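PDB 4V1S: alpha-1,6-mannanase from Bacteroides thetaiotaomicron, which probably hydrolyses alpha-1,6-mannosidic linkages of mannan, as a member of glycoside hydrolase family 76. Local coordinates for residues Y46-C50 with Y384-A388; Y142-W147 with I203-V207; A228-N232 with W274-Y278; I320-F324 with K338-I343. One frame throughout, in Å; residues are numbered along the deposited sequence. Where two conformers were deposited one is given.

Overall arrangement
Several kinds of helix contact hold together this (alpha/alpha)6 barrel, the fold known for family GH76. Interaction 1 joins helices 46-61 and 374-394, so that the N- and C-terminal helices close the ring, and the other three nest within its loop. Those follow in series: interaction 2 pairs helices 142-159 and 202-219, interaction 3 helices 222-239 and 264-281, interaction 4 helices 313-330 and 334-350. Interactions 1 and 4, centres about 12 Å apart, touch through the Arg386-Asp321 salt bridge. Interactions 2 and 3, centres about 14 Å apart, meet at Ser205 and Ile231; centres of 1 and 3 are about 30 Å apart. Interaction 2 lies nearest the chain's centre, beside a bound glycerol.

Interaction 1 (Y46-C50 with Y384-A388); sequences YYTWC and YMRAA
Tyr46 and Ala387 meet where the antiparallel helices of 46-50 and 384-388 come close enough for backbone and side chain to interlock. The axes approach to 7.7 Å, a spacing that the small Ala387 and Ala388 permit. Ala387 sets its methyl over one face of the Tyr46 ring, CB lying 3.7 Å from the ring centroid in a CH-pi contact. Beside it, Tyr46 CB rests 3.4 Å from Tyr384 O and Ala388 CB nestles against the backbone of Tyr47. Cys50 completes this buried core, its CB 3.7 Å from Tyr384 CB.

Away from this alanine-lined middle, at flanks where Tyr47 and Trp49 are partly exposed, larger side chains take over from backbone and methyls. On one flank Trp49 CB sits over the face of Tyr384, 4.0 Å from the ring centroid, while the edge of the indole is turned to the same phenol in an offset edge-to-face pair with planes at 77°. On the other, Met385 runs alongside Tyr47: its CG stands anti to the backbone N (chi1 -169°), a bend at chi2 brings SD to 3.8 Å from Tyr47 CE1, a Met-aromatic contact at the ring edge, and the bend at chi3 turns CE toward Cys50 SG. Tyr47 OH continues to Glu101, Tyr46 OH to Asn344 and Tyr384 OH to Tyr357. Helix 334-350 covers Tyr384 and Ala387, and helix 81-97 closes over Cys50 and Met385.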
loop_
_atom_site.group_PDB
_atom_site.type_symbol
_atom_site.label_atom_id
_atom_site.label_comp_id
_atom_site.label_asym_id
_atom_site.label_seq_id
_atom_site.Cartn_x
_atom_site.Cartn_y
_atom_site.Cartn_z
ATOM N N TYR A 46 -14.353 7.254 13.488
ATOM C CA TYR A 46 -13.214 6.587 12.847
ATOM C C TYR A 46 -11.897 6.894 13.522
ATOM O O TYR A 46 -11.043 6.031 13.631
ATOM C CB TYR A 46 -13.121 6.966 11.362
ATOM C CG TYR A 46 -14.353 6.566 10.581
ATOM C CD1 TYR A 46 -14.659 5.236 10.370
ATOM C CD2 TYR A 46 -15.241 7.534 10.095
ATOM C CE1 TYR A 46 -15.830 4.859 9.702
ATOM C CE2 TYR A 46 -16.390 7.172 9.416
ATOM C CZ TYR A 46 -16.685 5.831 9.228
ATOM O OH TYR A 46 -17.820 5.456 8.550
ATOM N N TYR A 47 -11.714 8.136 13.954
ATOM C CA TYR A 47 -10.466 8.522 14.590
ATOM C C TYR A 47 -10.210 7.740 15.879
ATOM O O TYR A 47 -9.101 7.218 16.106
ATOM C CB TYR A 47 -10.515 10.011 14.883
ATOM C CG TYR A 47 -9.191 10.677 15.235
ATOM C CD1 TYR A 47 -8.126 10.689 14.337
ATOM C CD2 TYR A 47 -9.027 11.347 16.424
ATOM C CE1 TYR A 47 -6.942 11.325 14.632
ATOM C CE2 TYR A 47 -7.841 11.979 16.749
ATOM C CZ TYR A 47 -6.800 11.975 15.836
ATOM O OH TYR A 47 -5.630 12.637 16.136
ATOM N N THR A 48 -11.243 7.636 16.715
ATOM C CA THR A 48 -11.158 6.782 17.903
ATOM C C THR A 48 -10.918 5.314 17.551
ATOM O O THR A 48 -10.113 4.654 18.161
ATOM C CB THR A 48 -12.407 6.933 18.798
ATOM O OG1 THR A 48 -12.384 8.274 19.308
ATOM C CG2 THR A 48 -12.384 5.974 19.937
ATOM N N TRP A 49 -11.598 4.823 16.527
ATOM C CA TRP A 49 -11.391 3.454 16.112
ATOM C C TRP A 49 -9.940 3.229 15.752
ATOM O O TRP A 49 -9.385 2.205 16.084
ATOM C CB TRP A 49 -12.260 3.087 14.908
ATOM C CG TRP A 49 -13.726 3.095 15.166
ATOM C CD1 TRP A 49 -14.352 3.339 16.343
ATOM C CD2 TRP A 49 -14.747 2.852 14.197
ATOM N NE1 TRP A 49 -15.723 3.271 16.166
ATOM C CE2 TRP A 49 -15.988 2.966 14.858
ATOM C CE3 TRP A 49 -14.733 2.522 12.839
ATOM C CZ2 TRP A 49 -17.213 2.762 14.196
ATOM C CZ3 TRP A 49 -15.949 2.339 12.180
ATOM C CH2 TRP A 49 -17.168 2.464 12.864
ATOM N N CYS A 50 -9.335 4.218 15.098
ATOM C CA CYS A 50 -7.927 4.100 14.728
ATOM C C CYS A 50 -7.063 4.031 15.965
ATOM O O CYS A 50 -6.252 3.128 16.100
ATOM C CB CYS A 50 -7.494 5.264 13.856
ATOM S SG CYS A 50 -5.754 5.208 13.371
ATOM N N TYR A 384 -8.966 3.218 9.063
ATOM C CA TYR A 384 -9.703 4.083 9.995
ATOM C C TYR A 384 -9.219 5.516 9.949
ATOM O O TYR A 384 -10.021 6.440 10.048
ATOM C CB TYR A 384 -9.688 3.546 11.437
ATOM C CG TYR A 384 -10.346 2.211 11.634
ATOM C CD1 TYR A 384 -11.494 1.852 10.927
ATOM C CD2 TYR A 384 -9.814 1.284 12.533
ATOM C CE1 TYR A 384 -12.047 0.588 11.070
ATOM C CE2 TYR A 384 -10.414 0.034 12.756
ATOM C CZ TYR A 384 -11.535 -0.298 12.007
ATOM O OH TYR A 384 -12.125 -1.518 12.186
ATOM N N MET A 385 -7.907 5.716 9.850
ATOM C CA MET A 385 -7.376 7.052 9.797
ATOM C C MET A 385 -7.789 7.740 8.478
ATOM O O MET A 385 -8.094 8.944 8.455
ATOM C CB MET A 385 -5.862 7.049 9.968
ATOM C CG MET A 385 -5.275 8.433 10.181
ATOM S SD MET A 385 -5.713 9.204 11.716
ATOM C CE MET A 385 -4.426 8.580 12.791
ATOM N N ARG A 386 -7.763 6.984 7.380
ATOM C CA ARG A 386 -8.246 7.515 6.107
ATOM C C ARG A 386 -9.698 7.981 6.180
ATOM O O ARG A 386 -10.057 9.083 5.733
ATOM C CB ARG A 386 -8.094 6.501 4.997
ATOM C CG ARG A 386 -6.652 6.177 4.661
ATOM C CD ARG A 386 -6.023 7.271 3.842
ATOM N NE ARG A 386 -6.273 7.078 2.436
ATOM C CZ ARG A 386 -6.339 8.014 1.507
ATOM N NH1 ARG A 386 -6.223 9.272 1.828
ATOM N NH2 ARG A 386 -6.504 7.662 0.235
ATOM N N ALA A 387 -10.527 7.132 6.734
ATOM C CA ALA A 387 -11.940 7.456 6.930
ATOM C C ALA A 387 -12.108 8.700 7.822
ATOM O O ALA A 387 -12.917 9.549 7.538
ATOM C CB ALA A 387 -12.664 6.265 7.531
ATOM N N ALA A 388 -11.305 8.809 8.872
ATOM C CA ALA A 388 -11.348 9.982 9.742
ATOM C C ALA A 388 -11.035 11.260 8.967
ATOM O O ALA A 388 -11.674 12.294 9.160
ATOM C CB ALA A 388 -10.376 9.794 10.901
#

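Interaction 2 (Y142-W147 with I203-V207); sequences YDENGW and ICSAV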
loop_
_atom_site.group_PDB
_atom_site.type_symbol
_atom_site.label_atom_id
_atom_site.label_comp_id
_atom_site.label_asym_id
_atom_site.label_seq_id
_atom_site.Cartn_x
_atom_site.Cartn_y
_atom_site.Cartn_z
ATOM N N TYR A 142 11.868 -5.421 -4.620
ATOM C CA TYR A 142 11.639 -4.190 -5.354
ATOM C C TYR A 142 10.246 -3.647 -5.016
ATOM O O TYR A 142 10.074 -2.436 -4.969
ATOM C CB TYR A 142 11.860 -4.385 -6.863
ATOM C CG TYR A 142 13.276 -4.805 -7.188
ATOM C CD1 TYR A 142 14.318 -3.901 -7.110
ATOM C CD2 TYR A 142 13.588 -6.120 -7.522
ATOM C CE1 TYR A 142 15.636 -4.285 -7.393
ATOM C CE2 TYR A 142 14.904 -6.497 -7.796
ATOM C CZ TYR A 142 15.919 -5.563 -7.737
ATOM O OH TYR A 142 17.234 -5.904 -8.014
ATOM N N ASP A 143 9.284 -4.529 -4.742
ATOM C CA ASP A 143 7.960 -4.079 -4.343
ATOM C C ASP A 143 7.953 -3.403 -2.967
ATOM O O ASP A 143 7.396 -2.319 -2.825
ATOM C CB ASP A 143 6.881 -5.168 -4.461
ATOM C CG ASP A 143 7.132 -6.369 -3.571
ATOM O OD1 ASP A 143 8.288 -6.593 -3.156
ATOM O OD2 ASP A 143 6.169 -7.129 -3.299
ATOM N N GLU A 144 8.620 -4.011 -1.982
ATOM C CA GLU A 144 8.645 -3.442 -0.634
ATOM C C GLU A 144 9.182 -2.008 -0.687
ATOM O O GLU A 144 8.695 -1.125 0.022
ATOM C CB GLU A 144 9.505 -4.275 0.323
ATOM C CG GLU A 144 8.887 -5.599 0.681
ATOM C CD GLU A 144 9.756 -6.471 1.572
ATOM O OE1 GLU A 144 10.950 -6.149 1.773
ATOM O OE2 GLU A 144 9.234 -7.542 2.032
ATOM N N ASN A 145 10.197 -1.796 -1.521
ATOM C CA ASN A 145 10.761 -0.461 -1.671
ATOM C C ASN A 145 9.777 0.548 -2.253
ATOM O O ASN A 145 9.782 1.712 -1.848
ATOM C CB ASN A 145 12.118 -0.484 -2.420
ATOM C CG ASN A 145 13.249 -0.814 -1.459
ATOM O OD1 ASN A 145 13.889 0.074 -0.922
ATOM N ND2 ASN A 145 13.415 -2.096 -1.154
ATOM N N GLY A 146 8.940 0.102 -3.188
ATOM C CA GLY A 146 7.895 0.942 -3.769
ATOM C C GLY A 146 6.763 1.261 -2.824
ATOM O O GLY A 146 6.341 2.407 -2.706
ATOM N N TRP A 147 6.294 0.251 -2.090
ATOM C CA TRP A 147 5.321 0.505 -1.051
ATOM C C TRP A 147 5.801 1.543 -0.075
ATOM O O TRP A 147 5.048 2.414 0.369
ATOM C CB TRP A 147 5.063 -0.779 -0.248
ATOM C CG TRP A 147 4.169 -1.893 -0.784
ATOM C CD1 TRP A 147 4.490 -2.892 -1.683
ATOM C CD2 TRP A 147 2.853 -2.196 -0.318
ATOM N NE1 TRP A 147 3.441 -3.771 -1.812
ATOM C CE2 TRP A 147 2.430 -3.384 -0.977
ATOM C CE3 TRP A 147 1.988 -1.590 0.606
ATOM C CZ2 TRP A 147 1.179 -3.982 -0.728
ATOM C CZ3 TRP A 147 0.741 -2.172 0.829
ATOM C CH2 TRP A 147 0.358 -3.364 0.172
ATOM N N ILE A 203 2.821 -6.138 -9.111
ATOM C CA ILE A 203 2.887 -5.268 -7.935
ATOM C C ILE A 203 4.131 -4.385 -8.011
ATOM O O ILE A 203 4.072 -3.212 -7.642
ATOM C CB ILE A 203 2.782 -6.012 -6.591
ATOM C CG1 ILE A 203 2.671 -5.010 -5.424
ATOM C CG2 ILE A 203 3.933 -6.988 -6.385
ATOM C CD1 ILE A 203 1.447 -4.108 -5.492
ATOM N N CYS A 204 5.244 -4.938 -8.493
ATOM C CA CYS A 204 6.443 -4.142 -8.676
ATOM C C CYS A 204 6.247 -3.012 -9.694
ATOM O O CYS A 204 6.640 -1.891 -9.409
ATOM C CB CYS A 204 7.613 -5.028 -9.074
ATOM S SG CYS A 204 7.955 -6.308 -7.869
ATOM N N SER A 205 5.625 -3.301 -10.848
ATOM C CA SER A 205 5.233 -2.239 -11.766
ATOM C C SER A 205 4.411 -1.171 -11.062
ATOM O O SER A 205 4.693 0.020 -11.161
ATOM C CB SER A 205 4.390 -2.774 -12.921
ATOM O OG SER A 205 5.166 -3.534 -13.842
ATOM N N ALA A 206 3.374 -1.628 -10.374
ATOM C CA ALA A 206 2.334 -0.736 -9.875
ATOM C C ALA A 206 2.803 0.199 -8.765
ATOM O O ALA A 206 2.545 1.421 -8.809
ATOM C CB ALA A 206 1.120 -1.561 -9.445
ATOM N N VAL A 207 3.502 -0.322 -7.768
ATOM C CA VAL A 207 3.990 0.558 -6.716
ATOM C C VAL A 207 5.120 1.471 -7.234
ATOM O O VAL A 207 5.307 2.596 -6.760
ATOM C CB VAL A 207 4.459 -0.178 -5.441
ATOM C CG1 VAL A 207 3.298 -0.914 -4.810
ATOM C CG2 VAL A 207 5.653 -1.099 -5.670
#
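Val207, with chi1 at -63°, holds CG1 anti to its carbonyl carbon and CG2 between the backbone N and that carbon, so its two methyls reach different parts of segment 142-147. The contact joins two helices of the (alpha/alpha)6 barrel that run nearly parallel, 24° apart, as expected of neighbouring helices in the inner ring of this fold. CG2 of Val207 settles on bare backbone, 3.6 Å from Gly146 CA and equally near Asp143 O. Glycine allows this close fit, and Val207 CB lies against Trp147 N. The other methyl, CG1, rises over the five-membered ring of Trp147, 4.2 Å from its centroid, as a CH-pi contact.

Asp143 has a first torsion of 62°, with CG between N and the carbonyl carbon; its CB packs against Cys204 SG at 3.8 Å, and OD2 meets the Ile203 methyl CG2. Ile203 crosses Trp147 at about a right angle, with CG1 3.9 Å from the indole NE1. The aliphatic branches of Ile203 and Val207 thus form an apolar wall beside one carboxylate and one indole N-H. Trp82, on helix 81-97, meets the Trp147 indole edge-to-face. Both polar groups bind one glycerol, probably from the crystallisation liquor, which may mark a pocket: Asp143 OD2 is hydrogen-bonded to its O1, and Trp147 NE1 to its O2.

Interaction 3 (A228-N232 with W274-Y278); sequences AIRIN and WLKMY
Trp274 and Asn232 supply the polar link between two helices that run in roughly opposed directions, 133° apart, and whose axes stay 11.7 Å from each other, so that long side chains have to span the gap. The hydrogen bond runs from Trp274 NE1 to Asn232 OD1, 2.8 Å long and fairly straight, with 158° at the hydrogen. The acceptor lies near the indole plane, where the N-H points. Seen from the amide the approach is less regular, for the donor stands 38° out of the carbonyl plane and the amide is turned steeply against the indole. Asn232 reaches over because its CG is anti to the backbone N, which sends the amide toward the other helix to meet the ring edge at about a right angle. This one bond ties a buried amide oxygen and a buried indole nitrogen to each other.

The apolar part rests almost wholly on one methyl. Met277 extends from its helix and bends at its last torsion, placing CE 3.7 Å from Ile229 CA and 3.8 Å from Ala228 O. Met277 CE is also 3.8 Å from Ile229 CG1 and 4.0 Å from Asn232 CB. Helix 202-219 fills in around Ala228 and Asn232, while helix 284-301 covers Trp274 and Met277. Such wide spacing, bridged by a few reaching side chains, joins two helices that follow each other in the chain, separated by short strands, in the (alpha/alpha)6 barrel typical of family GH76.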
loop_
_atom_site.group_PDB
_atom_site.type_symbol
_atom_site.label_atom_id
_atom_site.label_comp_id
_atom_site.label_asym_id
_atom_site.label_seq_id
_atom_site.Cartn_x
_atom_site.Cartn_y
_atom_site.Cartn_z
ATOM N N ALA A 228 7.178 6.044 -15.372
ATOM C CA ALA A 228 5.833 5.544 -15.152
ATOM C C ALA A 228 5.193 5.100 -16.473
ATOM O O ALA A 228 4.570 4.031 -16.560
ATOM C CB ALA A 228 4.967 6.581 -14.458
ATOM N N ILE A 229 5.367 5.903 -17.512
ATOM C CA ILE A 229 4.784 5.605 -18.832
ATOM C C ILE A 229 5.390 4.344 -19.425
ATOM O O ILE A 229 4.679 3.477 -19.929
ATOM C CB ILE A 229 4.949 6.810 -19.785
ATOM C CG1 ILE A 229 4.049 7.967 -19.316
ATOM C CG2 ILE A 229 4.609 6.433 -21.220
ATOM C CD1 ILE A 229 4.335 9.297 -20.003
ATOM N N ARG A 230 6.713 4.242 -19.347
ATOM C CA ARG A 230 7.425 3.102 -19.872
ATOM C C ARG A 230 7.008 1.805 -19.166
ATOM O O ARG A 230 6.708 0.797 -19.812
ATOM C CB ARG A 230 8.937 3.343 -19.742
ATOM C CG ARG A 230 9.803 2.223 -20.245
ATOM C CD ARG A 230 11.287 2.541 -20.077
ATOM N NE ARG A 230 11.658 2.679 -18.667
ATOM C CZ ARG A 230 12.032 3.794 -18.039
ATOM N NH1 ARG A 230 12.130 4.963 -18.669
ATOM N NH2 ARG A 230 12.332 3.733 -16.740
ATOM N N ILE A 231 7.031 1.829 -17.830
ATOM C CA ILE A 231 6.644 0.664 -17.056
ATOM C C ILE A 231 5.165 0.333 -17.294
ATOM O O ILE A 231 4.798 -0.832 -17.446
ATOM C CB ILE A 231 6.929 0.895 -15.562
ATOM C CG1 ILE A 231 8.453 0.999 -15.333
ATOM C CG2 ILE A 231 6.303 -0.209 -14.723
ATOM C CD1 ILE A 231 8.807 1.650 -14.012
ATOM N N ASN A 232 4.313 1.347 -17.343
ATOM C CA ASN A 232 2.900 1.117 -17.634
ATOM C C ASN A 232 2.668 0.445 -18.980
ATOM O O ASN A 232 1.915 -0.522 -19.077
ATOM C CB ASN A 232 2.098 2.393 -17.601
ATOM C CG ASN A 232 0.617 2.124 -17.775
ATOM O OD1 ASN A 232 0.036 1.327 -17.030
ATOM N ND2 ASN A 232 0.010 2.743 -18.781
ATOM N N TRP A 274 -2.781 5.149 -12.550
ATOM C CA TRP A 274 -3.426 5.694 -13.725
ATOM C C TRP A 274 -4.115 7.016 -13.456
ATOM O O TRP A 274 -4.101 7.915 -14.320
ATOM C CB TRP A 274 -4.413 4.703 -14.322
ATOM C CG TRP A 274 -3.799 3.483 -14.950
ATOM C CD1 TRP A 274 -2.647 3.409 -15.679
ATOM C CD2 TRP A 274 -4.348 2.148 -14.925
ATOM N NE1 TRP A 274 -2.448 2.119 -16.105
ATOM C CE2 TRP A 274 -3.471 1.323 -15.658
ATOM C CE3 TRP A 274 -5.484 1.573 -14.345
ATOM C CZ2 TRP A 274 -3.705 -0.048 -15.847
ATOM C CZ3 TRP A 274 -5.706 0.225 -14.515
ATOM C CH2 TRP A 274 -4.822 -0.581 -15.260
ATOM N N LEU A 275 -4.705 7.177 -12.271
ATOM C CA LEU A 275 -5.348 8.454 -11.939
ATOM C C LEU A 275 -4.320 9.564 -11.880
ATOM O O LEU A 275 -4.599 10.682 -12.322
ATOM C CB LEU A 275 -6.175 8.346 -10.644
ATOM C CG LEU A 275 -7.412 7.433 -10.762
ATOM C CD1 LEU A 275 -8.044 7.288 -9.403
ATOM C CD2 LEU A 275 -8.430 7.962 -11.771
ATOM N N LYS A 276 -3.131 9.298 -11.339
ATOM C CA LYS A 276 -2.077 10.323 -11.334
ATOM C C LYS A 276 -1.556 10.597 -12.737
ATOM O O LYS A 276 -1.252 11.742 -13.074
ATOM C CB LYS A 276 -0.924 9.973 -10.398
ATOM C CG LYS A 276 -1.370 9.899 -8.948
ATOM C CD LYS A 276 -0.226 10.029 -7.963
ATOM C CE LYS A 276 0.143 11.492 -7.728
ATOM N NZ LYS A 276 -0.935 12.194 -6.966
ATOM N N MET A 277 -1.467 9.550 -13.560
ATOM C CA MET A 277 -0.999 9.726 -14.937
ATOM C C MET A 277 -1.994 10.549 -15.727
ATOM O O MET A 277 -1.596 11.380 -16.541
ATOM C CB MET A 277 -0.737 8.387 -15.605
ATOM C CG MET A 277 0.397 7.630 -14.914
ATOM S SD MET A 277 0.667 5.960 -15.464
ATOM C CE MET A 277 1.614 6.306 -16.962
ATOM N N TYR A 278 -3.278 10.358 -15.446
ATOM C CA TYR A 278 -4.310 11.193 -16.035
ATOM C C TYR A 278 -4.133 12.661 -15.674
ATOM O O TYR A 278 -4.168 13.531 -16.551
ATOM C CB TYR A 278 -5.689 10.719 -15.586
ATOM C CG TYR A 278 -6.803 11.637 -16.021
ATOM C CD1 TYR A 278 -7.014 11.915 -17.368
ATOM C CD2 TYR A 278 -7.653 12.216 -15.085
ATOM C CE1 TYR A 278 -8.035 12.758 -17.770
ATOM C CE2 TYR A 278 -8.682 13.041 -15.481
ATOM C CZ TYR A 278 -8.862 13.317 -16.823
ATOM O OH TYR A 278 -9.893 14.135 -17.209
#

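Interaction 4 (I320-F324 with K338-I343); sequences IDSWF and KAFHAI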
loop_
_atom_site.group_PDB
_atom_site.type_symbol
_atom_site.label_atom_id
_atom_site.label_comp_id
_atom_site.label_asym_id
_atom_site.label_seq_id
_atom_site.Cartn_x
_atom_site.Cartn_y
_atom_site.Cartn_z
ATOM N N ILE A 320 -10.188 0.452 -1.567
ATOM C CA ILE A 320 -10.711 1.573 -0.784
ATOM C C ILE A 320 -9.906 2.841 -1.056
ATOM O O ILE A 320 -10.494 3.919 -1.267
ATOM C CB ILE A 320 -10.752 1.242 0.715
ATOM C CG1 ILE A 320 -11.564 -0.033 0.973
ATOM C CG2 ILE A 320 -11.317 2.425 1.495
ATOM C CD1 ILE A 320 -11.680 -0.432 2.447
ATOM N N ASP A 321 -8.575 2.736 -1.128
ATOM C CA ASP A 321 -7.774 3.914 -1.465
ATOM C C ASP A 321 -8.091 4.418 -2.892
ATOM O O ASP A 321 -8.032 5.629 -3.135
ATOM C CB ASP A 321 -6.253 3.626 -1.353
ATOM C CG ASP A 321 -5.689 3.974 0.007
ATOM O OD1 ASP A 321 -6.391 4.695 0.750
ATOM O OD2 ASP A 321 -4.549 3.550 0.304
ATOM N N SER A 322 -8.430 3.495 -3.812
ATOM C CA SER A 322 -8.863 3.852 -5.168
ATOM C C SER A 322 -10.142 4.673 -5.121
ATOM O O SER A 322 -10.273 5.668 -5.849
ATOM C CB SER A 322 -9.009 2.589 -6.065
ATOM O OG SER A 322 -7.738 1.943 -6.229
ATOM N N TRP A 323 -11.096 4.242 -4.300
ATOM C CA TRP A 323 -12.316 5.020 -4.105
ATOM C C TRP A 323 -12.018 6.450 -3.601
ATOM O O TRP A 323 -12.616 7.415 -4.095
ATOM C CB TRP A 323 -13.305 4.307 -3.200
ATOM C CG TRP A 323 -13.883 3.125 -3.759
ATOM C CD1 TRP A 323 -14.167 2.865 -5.083
ATOM C CD2 TRP A 323 -14.328 1.995 -3.019
ATOM N NE1 TRP A 323 -14.764 1.632 -5.199
ATOM C CE2 TRP A 323 -14.899 1.080 -3.945
ATOM C CE3 TRP A 323 -14.336 1.682 -1.663
ATOM C CZ2 TRP A 323 -15.413 -0.174 -3.551
ATOM C CZ3 TRP A 323 -14.875 0.439 -1.260
ATOM C CH2 TRP A 323 -15.399 -0.467 -2.204
ATOM N N PHE A 324 -11.148 6.589 -2.599
ATOM C CA PHE A 324 -10.779 7.906 -2.122
ATOM C C PHE A 324 -10.158 8.735 -3.245
ATOM O O PHE A 324 -10.474 9.918 -3.373
ATOM C CB PHE A 324 -9.841 7.802 -0.917
ATOM C CG PHE A 324 -10.501 7.290 0.360
ATOM C CD1 PHE A 324 -11.689 7.881 0.834
ATOM C CD2 PHE A 324 -9.915 6.264 1.120
ATOM C CE1 PHE A 324 -12.264 7.454 2.024
ATOM C CE2 PHE A 324 -10.462 5.868 2.326
ATOM C CZ PHE A 324 -11.658 6.439 2.766
ATOM N N LYS A 338 -19.070 4.191 -0.693
ATOM C CA LYS A 338 -18.508 2.868 -0.796
ATOM C C LYS A 338 -17.405 2.709 0.265
ATOM O O LYS A 338 -17.359 1.724 0.981
ATOM C CB LYS A 338 -17.962 2.651 -2.224
ATOM C CG LYS A 338 -19.060 2.580 -3.291
ATOM C CD LYS A 338 -18.514 2.477 -4.711
ATOM C CE LYS A 338 -19.633 2.266 -5.706
ATOM N NZ LYS A 338 -19.099 2.314 -7.082
ATOM N N ALA A 339 -16.505 3.678 0.339
ATOM C CA ALA A 339 -15.372 3.565 1.233
ATOM C C ALA A 339 -15.843 3.431 2.686
ATOM O O ALA A 339 -15.390 2.564 3.425
ATOM C CB ALA A 339 -14.443 4.745 1.043
ATOM N N PHE A 340 -16.743 4.293 3.098
ATOM C CA PHE A 340 -17.222 4.244 4.468
ATOM C C PHE A 340 -17.985 2.959 4.762
ATOM O O PHE A 340 -17.867 2.400 5.842
ATOM C CB PHE A 340 -18.090 5.434 4.806
ATOM C CG PHE A 340 -17.345 6.740 4.885
ATOM C CD1 PHE A 340 -16.313 6.902 5.768
ATOM C CD2 PHE A 340 -17.731 7.823 4.107
ATOM C CE1 PHE A 340 -15.654 8.109 5.869
ATOM C CE2 PHE A 340 -17.076 9.017 4.200
ATOM C CZ PHE A 340 -16.023 9.156 5.074
ATOM N N HIS A 341 -18.769 2.489 3.798
ATOM C CA HIS A 341 -19.491 1.207 3.999
ATOM C C HIS A 341 -18.502 0.031 4.220
ATOM O O HIS A 341 -18.693 -0.801 5.103
ATOM C CB HIS A 341 -20.389 0.942 2.800
ATOM C CG HIS A 341 -21.445 -0.081 3.043
ATOM N ND1 HIS A 341 -22.317 -0.011 4.105
ATOM C CD2 HIS A 341 -21.810 -1.166 2.325
ATOM C CE1 HIS A 341 -23.151 -1.033 4.053
ATOM N NE2 HIS A 341 -22.867 -1.745 2.980
ATOM N N ALA A 342 -17.415 -0.002 3.427
ATOM C CA ALA A 342 -16.433 -1.081 3.521
ATOM C C ALA A 342 -15.692 -0.972 4.873
ATOM O O ALA A 342 -15.473 -1.968 5.561
ATOM C CB ALA A 342 -15.477 -1.054 2.354
ATOM N N ILE A 343 -15.352 0.254 5.247
ATOM C CA ILE A 343 -14.634 0.493 6.522
ATOM C C ILE A 343 -15.546 0.175 7.723
ATOM O O ILE A 343 -15.093 -0.407 8.729
ATOM C CB ILE A 343 -13.996 1.901 6.544
ATOM C CG1 ILE A 343 -12.919 1.969 5.440
ATOM C CG2 ILE A 343 -13.385 2.176 7.901
ATOM C CD1 ILE A 343 -12.401 3.352 5.159
#
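A helical hairpin made by the consecutive helices 313-330 and 334-350 of the barrel brings Trp323 onto Lys338 and Phe324 onto Ala339. Lys338 CB stands almost squarely over the six-membered ring of Trp323, 3.6 Å from the centroid and only 6° off the normal, in a CH-pi contact. Farther out the lysine passes across the ring system: its CG is anti to the carbonyl carbon (chi1 -68°) and the chain continues extended, bringing CD to 3.9 Å from Trp323 NE1. The indole also reaches the adjoining backbone, Trp323 CE3 lying 3.6 Å from Ala339 N, and one turn on Ala342 CB lies at its edge.

Phe324 receives the methyl of Ala339 over one face, CB being 3.6 Å from CE1 of the ring, while Ile343 CD1 meets the ring at its edge, 4.0 Å from CZ. Ile320 wedges in with both branches: CG2 touches both Ala339 CB and Ile343 CD1, and CD1 is 3.8 Å from Ala342 CB. Helix 374-394 backs this apolar side through Met383, Tyr384, Arg386 and Ala387. The polar ends are drawn together at one acidic residue: Lys338 NZ forms a salt bridge with Glu298, whose carboxylate also accepts the N-H of Trp323. Aliphatic lysine carbons thus serve the hydrophobic layer while its charge is paired at the margin, and that shared carboxylate would limit rotation of the indole.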